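Local coordinates for protein Poly(A) ribonuclease POP2 (Saccharomyces cerevisiae, PDB 1UOC) that degrades poly(A) tails of messenger RNA from the 3' end as a nuclease subunit of the CCR4-NOT deadenylase complex, at residues Asn77-Gly82 with Phe104-Lys109. Sequence-based numbering, arbitrary orientation.
Sequences NPIQLG and FEFDPK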
loop_
_atom_site.group_PDB
_atom_site.type_symbol
_atom_site.label_atom_id
_atom_site.label_comp_id
_atom_site.label_asym_id
_atom_site.label_seq_id
_atom_site.Cartn_x
_atom_site.Cartn_y
_atom_site.Cartn_z
ATOM N N ASN A 77 -3.177 13.396 -7.851
ATOM C CA ASN A 77 -3.432 13.812 -6.478
ATOM C C ASN A 77 -4.167 12.711 -5.716
ATOM O O ASN A 77 -5.193 12.191 -6.164
ATOM C CB ASN A 77 -4.214 15.137 -6.438
ATOM C CG ASN A 77 -5.399 15.163 -7.393
ATOM O OD1 ASN A 77 -5.256 14.900 -8.595
ATOM N ND2 ASN A 77 -6.576 15.504 -6.866
ATOM N N PRO A 78 -3.637 12.337 -4.547
ATOM C CA PRO A 78 -4.205 11.294 -3.691
ATOM C C PRO A 78 -5.549 11.706 -3.105
ATOM O O PRO A 78 -5.694 12.812 -2.597
ATOM C CB PRO A 78 -3.152 11.123 -2.590
ATOM C CG PRO A 78 -1.972 11.973 -3.034
ATOM C CD PRO A 78 -2.584 13.065 -3.827
ATOM N N ILE A 79 -6.523 10.812 -3.177
ATOM C CA ILE A 79 -7.834 11.086 -2.621
ATOM C C ILE A 79 -7.977 10.187 -1.381
ATOM O O ILE A 79 -8.589 10.566 -0.381
ATOM C CB ILE A 79 -8.947 10.788 -3.670
ATOM C CG1 ILE A 79 -10.320 11.195 -3.125
ATOM C CG2 ILE A 79 -8.962 9.338 -4.032
ATOM C CD1 ILE A 79 -10.565 12.692 -3.143
ATOM N N GLN A 80 -7.391 8.997 -1.455
ATOM C CA GLN A 80 -7.429 8.041 -0.350
ATOM C C GLN A 80 -6.143 7.225 -0.283
ATOM O O GLN A 80 -5.462 7.014 -1.298
ATOM C CB GLN A 80 -8.614 7.080 -0.499
ATOM C CG GLN A 80 -9.946 7.632 -0.034
ATOM C CD GLN A 80 -11.096 6.668 -0.265
ATOM O OE1 GLN A 80 -12.167 6.812 0.331
ATOM N NE2 GLN A 80 -10.889 5.687 -1.137
ATOM N N LEU A 81 -5.816 6.773 0.922
ATOM C CA LEU A 81 -4.639 5.960 1.140
ATOM C C LEU A 81 -4.882 5.053 2.341
ATOM O O LEU A 81 -5.325 5.504 3.387
ATOM C CB LEU A 81 -3.413 6.853 1.362
ATOM C CG LEU A 81 -2.040 6.204 1.557
ATOM C CD1 LEU A 81 -0.951 7.230 1.262
ATOM C CD2 LEU A 81 -1.892 5.667 2.981
ATOM N N GLY A 82 -4.605 3.766 2.178
ATOM C CA GLY A 82 -4.797 2.831 3.269
ATOM C C GLY A 82 -3.501 2.276 3.845
ATOM O O GLY A 82 -2.525 2.089 3.127
ATOM N N PHE A 104 -8.053 12.333 1.953
ATOM C CA PHE A 104 -7.417 13.629 1.758
ATOM C C PHE A 104 -8.318 14.728 1.226
ATOM O O PHE A 104 -9.362 14.462 0.614
ATOM C CB PHE A 104 -6.198 13.482 0.848
ATOM C CG PHE A 104 -5.138 12.587 1.410
ATOM C CD1 PHE A 104 -5.108 11.235 1.096
ATOM C CD2 PHE A 104 -4.181 13.091 2.283
ATOM C CE1 PHE A 104 -4.130 10.388 1.643
ATOM C CE2 PHE A 104 -3.204 12.257 2.838
ATOM C CZ PHE A 104 -3.180 10.903 2.517
ATOM N N GLU A 105 -7.902 15.966 1.454
ATOM C CA GLU A 105 -8.672 17.114 1.004
ATOM C C GLU A 105 -8.824 17.084 -0.505
ATOM O O GLU A 105 -7.916 16.674 -1.223
ATOM C CB GLU A 105 -8.008 18.424 1.440
ATOM C CG GLU A 105 -6.753 18.811 0.681
ATOM C CD GLU A 105 -5.988 19.934 1.378
ATOM O OE1 GLU A 105 -5.089 20.538 0.757
ATOM O OE2 GLU A 105 -6.285 20.203 2.561
ATOM N N PHE A 106 -9.986 17.516 -0.974
ATOM C CA PHE A 106 -10.278 17.530 -2.391
ATOM C C PHE A 106 -10.993 18.828 -2.755
ATOM O O PHE A 106 -11.925 19.241 -2.070
ATOM C CB PHE A 106 -11.148 16.326 -2.737
ATOM C CG PHE A 106 -11.525 16.258 -4.173
ATOM C CD1 PHE A 106 -10.556 16.045 -5.151
ATOM C CD2 PHE A 106 -12.850 16.423 -4.557
ATOM C CE1 PHE A 106 -10.900 15.998 -6.493
ATOM C CE2 PHE A 106 -13.207 16.380 -5.896
ATOM C CZ PHE A 106 -12.228 16.167 -6.869
ATOM N N ASP A 107 -10.555 19.453 -3.842
ATOM C CA ASP A 107 -11.121 20.721 -4.304
ATOM C C ASP A 107 -12.245 20.512 -5.322
ATOM O O ASP A 107 -11.998 20.129 -6.462
ATOM C CB ASP A 107 -10.008 21.571 -4.921
ATOM C CG ASP A 107 -8.624 20.985 -4.657
ATOM O OD1 ASP A 107 -8.329 19.885 -5.188
ATOM O OD2 ASP A 107 -7.835 21.608 -3.906
ATOM N N PRO A 108 -13.498 20.771 -4.911
ATOM C CA PRO A 108 -14.701 20.625 -5.738
ATOM C C PRO A 108 -14.686 21.408 -7.051
ATOM O O PRO A 108 -15.558 21.216 -7.898
ATOM C CB PRO A 108 -15.816 21.102 -4.808
ATOM C CG PRO A 108 -15.288 20.772 -3.453
ATOM C CD PRO A 108 -13.859 21.222 -3.556
ATOM N N LYS A 109 -13.704 22.288 -7.220
ATOM C CA LYS A 109 -13.629 23.077 -8.438
ATOM C C LYS A 109 -12.435 22.711 -9.322
ATOM O O LYS A 109 -12.340 23.177 -10.454
ATOM C CB LYS A 109 -13.605 24.567 -8.087
ATOM C CG LYS A 109 -13.806 25.528 -9.275
ATOM C CD LYS A 109 -15.254 25.572 -9.791
ATOM C CE LYS A 109 -15.521 24.539 -10.883
ATOM N NZ LYS A 109 -14.742 24.800 -12.131
#
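The carbonyl oxygen of Ile-79 accepts the backbone hydrogen bond that ties the two segments together: Phe-104 N lies 3.0 Å from Ile-79 O, with a nearly straight N-H...O angle of 171°. The donor sits well above the carbonyl plane, 42° out of it, rather than on a lone pair. Beside this bond, the ring of Phe-104 meets 77-82 largely along its CD1-CE1 edge. Leu-81 CB abuts that edge in the ring plane, 3.6 Å from Phe-104 CE1. Pro-78 adds a looser apolar contact from its CB to Phe-104 CD1, and its carbonyl oxygen, Pro-78 O, approaches Phe-104 CB to 3.5 Å. A flat, wholly apolar side chain suits this place, since one edge can lie along the chain from Ile-79 to Leu-81 while Phe-141 packs edge-to-face with the same ring. An alanine in place of Phe-104 would probably open a gap beside Leu-81 and Pro-78 and deprive Phe-141 of this edge-to-face partner.

Strand 77-86 runs between 40-48 and 99-103, antiparallel to both, in the mixed sheet of this RNase H-like DEDD nuclease domain. A classic beta bulge sets Ile-79 and Gln-80 together opposite Glu-46 of strand 40-48, and the strand bends there; Glu-46 is a predicted ligand of the catalytic divalent metal.

Beyond strand 99-103, the loop carries Phe-106 to the branched side chain of Ile-79. With CG1 anti to the backbone N (chi1 -175°), Ile-79 extends its CD1 methyl to 3.7 Å from Phe-106 CB, and the same methyl also touches Phe-106 CG. Isoleucine suits this position because one branch can reach the loop while the side chain also touches strand 40-48. Phe-106 also meets the ring of Phe-128.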